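Long-range contacts in similar to hydroxylamine oxidoreductase (Kuenenia stuttgartiensis, PDB 6H5L), which belongs to the multiheme c-type cytochromes related to hydroxylamine oxidoreductase and probably acts as a reductase in an anammox electron-transfer complex: residues R224-C229 with Y260-P265; W302-V307 with Y467-Y472. One frame throughout, in Å; residues are numbered along the deposited sequence.

In the fold
From the N terminus, contact 1 comes first: residues 224-229, where the chain runs on from helix 220-224, meet the loop 260-265, closing a loop of 30 intervening residues that contains helices 240-245 and 248-256. The chain then passes helix 280-285 and the short strands 286-288 and 291-292 before contact 2 opens at residues 302-307. This second contact closes a much longer excursion of 159 residues, including the long helix 356-389, and ties the loop to helix 455-476. The two follow in series, neither nested nor crossed; the centres of contact 1 and contact 2 lie about 26 Å apart, their nearest atoms about 13 Å. In each, one segment hydrogen-bonds a propionate of a different heme c.

Contact 1: R224-C229 with Y260-P265; sequences RQPEAC and YDFTKP. With HEC (heme c), chain G.
The guanidinium of Arg224 carries this contact, gripping the carbonyl oxygen of Phe262 side-on with two nitrogens. NE of Arg224 lies 2.8 Å from Phe262 O and NH2 of Arg224 3.1 Å from the same oxygen, which sits at the edge of the guanidinium, close to its plane. A bend of the arginine chain at chi3 (-85°) brings NE round to that carbonyl. NH1 of Arg224 takes up a propionate of the heme c, donating to O2D at 2.8 Å; the same heme also accepts hydrogen bonds from Tyr108 OH and the backbone N of Leu266. Over one guanidinium face lie Lys264 O and Pro265 N, the latter 3.9 Å above the plane. An alanine in place of Arg224 would probably leave Phe262 O without both these donors and take this charged donor from the propionate.

The Phe262 ring packs beneath Gln225, whose CB lies over the face in a CH-pi contact, 4.2 Å from the ring centroid. The two side chains cross at about a right angle, and Gln225 OE1 comes 4.0 Å from Phe262 CD2. Phe262 belongs to a type I turn from Asp261 to Lys264, whose start is braced by an Asx turn in which Asp261 OD1 accepts from Thr263 N.

Within this multiheme fold, Cys229 is thioether-linked to another heme c. Val221 of helix 220-224 touches Phe262, Tyr253 of helix 248-256 touches Gln225 and Pro226, and Cys280 of helix 280-285 packs on Pro226.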
loop_
_atom_site.group_PDB
_atom_site.type_symbol
_atom_site.label_atom_id
_atom_site.label_comp_id
_atom_site.label_asym_id
_atom_site.label_seq_id
_atom_site.Cartn_x
_atom_site.Cartn_y
_atom_site.Cartn_z
ATOM N N ARG A 224 9.531 -19.021 24.320
ATOM C CA ARG A 224 9.447 -20.155 23.411
ATOM C C ARG A 224 10.605 -20.230 22.426
ATOM O O ARG A 224 10.771 -21.266 21.771
ATOM C CB ARG A 224 8.118 -20.115 22.645
ATOM C CG ARG A 224 6.907 -20.434 23.509
ATOM C CD ARG A 224 5.656 -20.625 22.674
ATOM N NE ARG A 224 4.974 -19.372 22.373
ATOM C CZ ARG A 224 3.908 -18.928 23.031
ATOM N NH1 ARG A 224 3.404 -19.636 24.033
ATOM N NH2 ARG A 224 3.344 -17.779 22.685
ATOM N N GLN A 225 11.408 -19.165 22.299
ATOM C CA GLN A 225 12.514 -19.350 21.367
ATOM C C GLN A 225 13.709 -19.981 22.077
ATOM O O GLN A 225 13.927 -19.735 23.267
ATOM C CB GLN A 225 12.916 -18.022 20.736
ATOM C CG GLN A 225 12.609 -16.798 21.576
ATOM C CD GLN A 225 12.558 -15.527 20.747
ATOM O OE1 GLN A 225 12.165 -15.549 19.580
ATOM N NE2 GLN A 225 12.957 -14.413 21.347
ATOM N N PRO A 226 14.484 -20.803 21.357
ATOM C CA PRO A 226 15.567 -21.564 22.007
ATOM C C PRO A 226 16.586 -20.711 22.744
ATOM O O PRO A 226 17.182 -21.188 23.719
ATOM C CB PRO A 226 16.213 -22.309 20.833
ATOM C CG PRO A 226 15.128 -22.451 19.837
ATOM C CD PRO A 226 14.292 -21.205 19.954
ATOM N N GLU A 227 16.805 -19.467 22.312
ATOM C CA GLU A 227 17.835 -18.634 22.926
ATOM C C GLU A 227 17.541 -18.313 24.386
ATOM O O GLU A 227 18.455 -17.910 25.114
ATOM C CB GLU A 227 18.010 -17.335 22.134
ATOM C CG GLU A 227 18.768 -17.481 20.815
ATOM C CD GLU A 227 17.923 -18.071 19.698
ATOM O OE1 GLU A 227 18.453 -18.243 18.579
ATOM O OE2 GLU A 227 16.731 -18.356 19.933
ATOM N N ALA A 228 16.294 -18.478 24.833
ATOM C CA ALA A 228 15.958 -18.189 26.222
ATOM C C ALA A 228 16.597 -19.169 27.196
ATOM O O ALA A 228 16.732 -18.846 28.381
ATOM C CB ALA A 228 14.439 -18.192 26.407
ATOM N N CYS A 229 16.992 -20.352 26.727
ATOM C CA CYS A 229 17.594 -21.368 27.579
ATOM C C CYS A 229 19.111 -21.392 27.501
ATOM O O CYS A 229 19.744 -22.082 28.306
ATOM C CB CYS A 229 17.061 -22.757 27.205
ATOM S SG CYS A 229 15.373 -22.774 26.580
ATOM N N TYR A 260 9.090 -18.667 11.624
ATOM C CA TYR A 260 8.577 -19.375 12.789
ATOM C C TYR A 260 7.554 -18.498 13.501
ATOM O O TYR A 260 7.792 -17.306 13.719
ATOM C CB TYR A 260 9.713 -19.733 13.749
ATOM C CG TYR A 260 10.497 -20.979 13.390
ATOM C CD1 TYR A 260 11.094 -21.115 12.144
ATOM C CD2 TYR A 260 10.662 -22.005 14.311
ATOM C CE1 TYR A 260 11.819 -22.248 11.820
ATOM C CE2 TYR A 260 11.385 -23.139 13.996
ATOM C CZ TYR A 260 11.961 -23.256 12.750
ATOM O OH TYR A 260 12.682 -24.385 12.435
ATOM N N ASP A 261 6.416 -19.082 13.862
ATOM C CA ASP A 261 5.349 -18.348 14.542
ATOM C C ASP A 261 5.444 -18.669 16.031
ATOM O O ASP A 261 4.862 -19.641 16.515
ATOM C CB ASP A 261 3.983 -18.702 13.963
ATOM C CG ASP A 261 2.881 -17.773 14.446
ATOM O OD1 ASP A 261 3.134 -16.965 15.366
ATOM O OD2 ASP A 261 1.758 -17.847 13.900
ATOM N N PHE A 262 6.187 -17.839 16.761
ATOM C CA PHE A 262 6.342 -18.014 18.200
ATOM C C PHE A 262 5.194 -17.414 18.999
ATOM O O PHE A 262 5.200 -17.517 20.231
ATOM C CB PHE A 262 7.670 -17.414 18.667
ATOM C CG PHE A 262 8.874 -18.202 18.238
ATOM C CD1 PHE A 262 9.126 -19.453 18.780
ATOM C CD2 PHE A 262 9.757 -17.694 17.298
ATOM C CE1 PHE A 262 10.231 -20.185 18.390
ATOM C CE2 PHE A 262 10.864 -18.419 16.904
ATOM C CZ PHE A 262 11.101 -19.667 17.451
ATOM N N THR A 263 4.215 -16.793 18.340
ATOM C CA THR A 263 3.035 -16.304 19.038
ATOM C C THR A 263 2.064 -17.422 19.389
ATOM O O THR A 263 1.193 -17.224 20.244
ATOM C CB THR A 263 2.309 -15.248 18.197
ATOM O OG1 THR A 263 1.771 -15.859 17.017
ATOM C CG2 THR A 263 3.265 -14.138 17.791
ATOM N N LYS A 264 2.195 -18.585 18.755
ATOM C CA LYS A 264 1.294 -19.706 18.993
ATOM C C LYS A 264 1.806 -20.547 20.154
ATOM O O LYS A 264 2.997 -20.883 20.188
ATOM C CB LYS A 264 1.168 -20.572 17.746
ATOM C CG LYS A 264 0.842 -19.793 16.481
ATOM C CD LYS A 264 0.754 -20.696 15.259
ATOM C CE LYS A 264 -0.667 -21.185 15.017
ATOM N NZ LYS A 264 -0.786 -21.888 13.707
ATOM N N PRO A 265 0.957 -20.893 21.121
ATOM C CA PRO A 265 1.372 -21.845 22.156
ATOM C C PRO A 265 1.774 -23.178 21.540
ATOM O O PRO A 265 1.400 -23.514 20.414
ATOM C CB PRO A 265 0.124 -21.984 23.040
ATOM C CG PRO A 265 -1.007 -21.440 22.215
ATOM C CD PRO A 265 -0.404 -20.386 21.346
HETATM FE FE HEC G . 6.642 -19.729 31.851
HETATM C CHA HEC G . 4.454 -19.704 29.203
HETATM C CHB HEC G . 4.292 -18.120 33.777
HETATM C CHC HEC G . 8.597 -20.188 34.667
HETATM C CHD HEC G . 9.140 -20.967 29.909
HETATM N NA HEC G . 4.733 -19.032 31.545
HETATM C C1A HEC G . 4.011 -19.139 30.373
HETATM C C2A HEC G . 2.706 -18.552 30.583
HETATM C C3A HEC G . 2.654 -18.116 31.843
HETATM C C4A HEC G . 3.928 -18.406 32.478
HETATM C CMA HEC G . 1.444 -17.423 32.498
HETATM C CAA HEC G . 1.576 -18.465 29.533
HETATM C CBA HEC G . 1.578 -17.104 28.845
HETATM C CGA HEC G . 0.460 -17.061 27.835
HETATM O O1A HEC G . -0.039 -18.149 27.445
HETATM O O2A HEC G . 0.070 -15.941 27.416
HETATM N NB HEC G . 6.512 -19.182 33.841
HETATM C C1B HEC G . 5.383 -18.651 34.435
HETATM C C2B HEC G . 5.549 -18.753 35.870
HETATM C C3B HEC G . 6.738 -19.315 36.119
HETATM C C4B HEC G . 7.367 -19.598 34.846
HETATM C CMB HEC G . 4.515 -18.273 36.907
HETATM C CAB HEC G . 7.356 -19.635 37.499
HETATM C CBB HEC G . 6.622 -20.820 38.164
HETATM N NC HEC G . 8.522 -20.440 32.225
HETATM C C1C HEC G . 9.136 -20.561 33.456
HETATM C C2C HEC G . 10.388 -21.264 33.267
HETATM C C3C HEC G . 10.598 -21.357 31.947
HETATM C C4C HEC G . 9.390 -20.922 31.266
HETATM C CMC HEC G . 11.452 -21.441 34.375
HETATM C CAC HEC G . 11.842 -21.968 31.265
HETATM C CBC HEC G . 11.922 -23.481 31.569
HETATM N ND HEC G . 6.791 -20.198 29.848
HETATM C C1D HEC G . 7.907 -20.827 29.304
HETATM C C2D HEC G . 7.554 -21.314 27.989
HETATM C C3D HEC G . 6.091 -20.920 27.771
HETATM C C4D HEC G . 5.703 -20.233 28.977
HETATM C CMD HEC G . 8.454 -22.073 27.001
HETATM C CAD HEC G . 5.214 -21.207 26.534
HETATM C CBD HEC G . 4.218 -22.298 26.923
HETATM C CGD HEC G . 3.580 -22.921 25.709
HETATM O O1D HEC G . 2.909 -23.974 25.862
HETATM O O2D HEC G . 3.745 -22.372 24.589
#

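Contact 2: W302-V307 with Y467-Y472. With HEC (heme c), chain I.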
loop_
_atom_site.group_PDB
_atom_site.type_symbol
_atom_site.label_atom_id
_atom_site.label_comp_id
_atom_site.label_asym_id
_atom_site.label_seq_id
_atom_site.Cartn_x
_atom_site.Cartn_y
_atom_site.Cartn_z
ATOM N N TRP A 302 18.199 -40.385 30.446
ATOM C CA TRP A 302 19.644 -40.450 30.752
ATOM C C TRP A 302 20.010 -39.223 31.569
ATOM O O TRP A 302 21.152 -39.050 31.811
ATOM C CB TRP A 302 20.480 -40.486 29.478
ATOM C CG TRP A 302 20.491 -41.773 28.728
ATOM C CD1 TRP A 302 19.788 -42.052 27.607
ATOM C CD2 TRP A 302 21.242 -42.952 29.025
ATOM N NE1 TRP A 302 20.057 -43.309 27.176
ATOM C CE2 TRP A 302 20.938 -43.893 28.028
ATOM C CE3 TRP A 302 22.145 -43.311 30.022
ATOM C CZ2 TRP A 302 21.498 -45.164 28.007
ATOM C CZ3 TRP A 302 22.699 -44.561 29.999
ATOM C CH2 TRP A 302 22.376 -45.477 29.011
ATOM N N ARG A 303 19.009 -38.566 32.118
ATOM C CA ARG A 303 19.003 -37.250 32.772
ATOM C C ARG A 303 20.278 -36.455 32.517
ATOM O O ARG A 303 20.358 -35.882 31.494
ATOM C CB ARG A 303 18.752 -37.495 34.257
ATOM C CG ARG A 303 17.570 -38.406 34.512
ATOM C CD ARG A 303 16.208 -37.833 34.256
ATOM N NE ARG A 303 16.037 -36.560 34.892
ATOM C CZ ARG A 303 15.437 -36.324 36.034
ATOM N NH1 ARG A 303 14.959 -37.293 36.767
ATOM N NH2 ARG A 303 15.298 -35.090 36.440
ATOM N N MET A 304 21.309 -36.576 33.321
ATOM C CA MET A 304 22.459 -35.712 33.114
ATOM C C MET A 304 23.582 -36.402 32.359
ATOM O O MET A 304 24.469 -35.718 31.835
ATOM C CB MET A 304 22.983 -35.175 34.452
ATOM C CG MET A 304 23.950 -33.996 34.312
ATOM S SD MET A 304 24.397 -33.204 35.871
ATOM C CE MET A 304 25.568 -31.965 35.313
ATOM N N GLY A 305 23.543 -37.729 32.255
ATOM C CA GLY A 305 24.642 -38.490 31.710
ATOM C C GLY A 305 25.647 -38.945 32.741
ATOM O O GLY A 305 26.652 -39.567 32.374
ATOM N N THR A 306 25.406 -38.656 34.018
ATOM C CA THR A 306 26.319 -39.008 35.098
ATOM C C THR A 306 25.900 -40.264 35.845
ATOM O O THR A 306 26.759 -41.078 36.199
ATOM C CB THR A 306 26.432 -37.849 36.091
ATOM O OG1 THR A 306 25.128 -37.509 36.579
ATOM C CG2 THR A 306 27.047 -36.634 35.419
ATOM N N VAL A 307 24.610 -40.439 36.096
ATOM C CA VAL A 307 24.148 -41.598 36.869
ATOM C C VAL A 307 24.346 -42.864 36.043
ATOM O O VAL A 307 23.881 -42.927 34.891
ATOM C CB VAL A 307 22.683 -41.422 37.269
ATOM C CG1 VAL A 307 22.171 -42.681 37.946
ATOM C CG2 VAL A 307 22.528 -40.218 38.189
ATOM N N TYR A 467 33.598 -34.825 29.362
ATOM C CA TYR A 467 33.666 -35.314 27.993
ATOM C C TYR A 467 32.606 -36.371 27.713
ATOM O O TYR A 467 32.083 -36.435 26.596
ATOM C CB TYR A 467 35.070 -35.835 27.709
ATOM C CG TYR A 467 36.128 -34.776 27.941
ATOM C CD1 TYR A 467 35.974 -33.491 27.431
ATOM C CD2 TYR A 467 37.264 -35.050 28.690
ATOM C CE1 TYR A 467 36.929 -32.515 27.643
ATOM C CE2 TYR A 467 38.225 -34.079 28.910
ATOM C CZ TYR A 467 38.053 -32.814 28.385
ATOM O OH TYR A 467 39.004 -31.844 28.601
ATOM N N LYS A 468 32.274 -37.199 28.705
ATOM C CA LYS A 468 31.128 -38.086 28.550
ATOM C C LYS A 468 29.843 -37.289 28.378
ATOM O O LYS A 468 28.989 -37.644 27.558
ATOM C CB LYS A 468 31.019 -39.033 29.747
ATOM C CG LYS A 468 29.695 -39.788 29.806
ATOM C CD LYS A 468 29.809 -41.087 30.591
ATOM C CE LYS A 468 30.151 -40.843 32.051
ATOM N NZ LYS A 468 29.071 -40.122 32.778
ATOM N N LEU A 469 29.698 -36.194 29.129
ATOM C CA LEU A 469 28.470 -35.408 29.065
ATOM C C LEU A 469 28.370 -34.612 27.767
ATOM O O LEU A 469 27.267 -34.424 27.244
ATOM C CB LEU A 469 28.377 -34.474 30.273
ATOM C CG LEU A 469 28.474 -35.132 31.652
ATOM C CD1 LEU A 469 27.986 -34.185 32.736
ATOM C CD2 LEU A 469 27.695 -36.434 31.693
ATOM N N GLN A 470 29.502 -34.136 27.238
ATOM C CA GLN A 470 29.465 -33.389 25.984
ATOM C C GLN A 470 29.140 -34.301 24.808
ATOM O O GLN A 470 28.320 -33.951 23.953
ATOM C CB GLN A 470 30.791 -32.663 25.763
ATOM C CG GLN A 470 30.996 -31.486 26.700
ATOM C CD GLN A 470 32.360 -30.842 26.560
ATOM O OE1 GLN A 470 32.702 -30.304 25.508
ATOM N NE2 GLN A 470 33.148 -30.891 27.628
ATOM N N GLY A 471 29.773 -35.473 24.746
ATOM C CA GLY A 471 29.395 -36.447 23.736
ATOM C C GLY A 471 27.968 -36.928 23.898
ATOM O O GLY A 471 27.292 -37.226 22.911
ATOM N N TYR A 472 27.494 -37.014 25.143
ATOM C CA TYR A 472 26.103 -37.375 25.396
ATOM C C TYR A 472 25.153 -36.343 24.800
ATOM O O TYR A 472 24.237 -36.687 24.044
ATOM C CB TYR A 472 25.879 -37.524 26.903
ATOM C CG TYR A 472 24.439 -37.432 27.366
ATOM C CD1 TYR A 472 23.435 -38.180 26.762
ATOM C CD2 TYR A 472 24.093 -36.618 28.436
ATOM C CE1 TYR A 472 22.126 -38.100 27.198
ATOM C CE2 TYR A 472 22.790 -36.536 28.880
ATOM C CZ TYR A 472 21.811 -37.275 28.257
ATOM O OH TYR A 472 20.513 -37.187 28.703
HETATM FE FE HEC I . 17.433 -31.674 24.610
HETATM C CHA HEC I . 18.440 -34.326 26.437
HETATM C CHB HEC I . 18.556 -29.513 27.057
HETATM C CHC HEC I . 16.696 -28.971 22.620
HETATM C CHD HEC I . 15.694 -33.710 22.422
HETATM N NA HEC I . 18.419 -31.869 26.372
HETATM C C1A HEC I . 18.559 -33.082 27.017
HETATM C C2A HEC I . 18.854 -32.803 28.407
HETATM C C3A HEC I . 18.885 -31.482 28.580
HETATM C C4A HEC I . 18.612 -30.864 27.303
HETATM C CMA HEC I . 19.163 -30.734 29.901
HETATM C CAA HEC I . 19.085 -33.858 29.498
HETATM C CBA HEC I . 17.742 -34.239 30.105
HETATM C CGA HEC I . 17.233 -35.480 29.423
HETATM O O1A HEC I . 16.179 -35.398 28.744
HETATM O O2A HEC I . 17.888 -36.546 29.549
HETATM N NB HEC I . 17.548 -29.617 24.826
HETATM C C1B HEC I . 18.148 -28.947 25.873
HETATM C C2B HEC I . 18.287 -27.556 25.502
HETATM C C3B HEC I . 17.768 -27.400 24.284
HETATM C C4B HEC I . 17.297 -28.696 23.829
HETATM C CMB HEC I . 18.883 -26.451 26.398
HETATM C CAB HEC I . 17.688 -26.080 23.488
HETATM C CBB HEC I . 19.091 -25.543 23.121
HETATM N NC HEC I . 16.344 -31.388 22.879
HETATM C C1C HEC I . 16.245 -30.198 22.185
HETATM C C2C HEC I . 15.750 -30.493 20.853
HETATM C C3C HEC I . 15.323 -31.761 20.862
HETATM C C4C HEC I . 15.786 -32.377 22.091
HETATM C CMC HEC I . 15.290 -29.417 19.845
HETATM C CAC HEC I . 14.623 -32.498 19.696
HETATM C CBC HEC I . 15.600 -32.698 18.518
HETATM N ND HEC I . 17.097 -33.713 24.457
HETATM C C1D HEC I . 16.384 -34.341 23.438
HETATM C C2D HEC I . 16.481 -35.772 23.624
HETATM C C3D HEC I . 17.343 -35.964 24.879
HETATM C C4D HEC I . 17.675 -34.631 25.329
HETATM C CMD HEC I . 15.856 -36.877 22.745
HETATM C CAD HEC I . 17.750 -37.301 25.530
HETATM C CBD HEC I . 16.567 -37.789 26.362
HETATM C CGD HEC I . 16.924 -39.062 27.080
HETATM O O1D HEC I . 16.885 -40.144 26.439
HETATM O O2D HEC I . 17.240 -38.993 28.295
HETATM O O HOH W 1 29.099 -40.959 35.347
#
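Lys468 NZ is gripped by three oxygens where a loop of the multiheme cytochrome fold lies against the long helix 455-476. It donates to Gly305 O at 2.5 Å and to a water 2.7 Å from NZ, which in turn donates to Thr306 O; a further acceptor is Trp464 O, one turn earlier on the helix. CG of Lys468 stands anti to the backbone N (chi1 168°), and bends at chi3 and chi4 then fold the chain back so that NZ comes to the Gly305 carbonyl.

Beside the lysine, Leu469 and Tyr472 present their side chains to the backbone of Met304 and Gly305. CD2 of Leu469 approaches Met304 O and Gly305 O, while its CD1 lies 3.8 Å from Thr306 CG2 and also meets the methyl end of Met304. Gly305 adopts a positive phi (91°), and its CA and N lie against the Tyr472 ring. Its N bonds back to Trp302 O within the turn.

The Tyr472 hydroxyl reaches the start of segment 302-307. OH donates to Arg303 O at 3.1 Å, approaching from above the carbonyl plane, and Trp302 CB lies 3.7 Å from Tyr472 CZ. The indole of Trp302 runs on toward helix 356-389, where its NE1 bonds Asp367 and its rings meet Phe371 edge-to-face. Both segments adjoin one heme: Tyr472 OH lies 2.8 Å from O2A of a propionate, and Trp302 N donates almost straight (174°) to heme O2D at 2.7 Å.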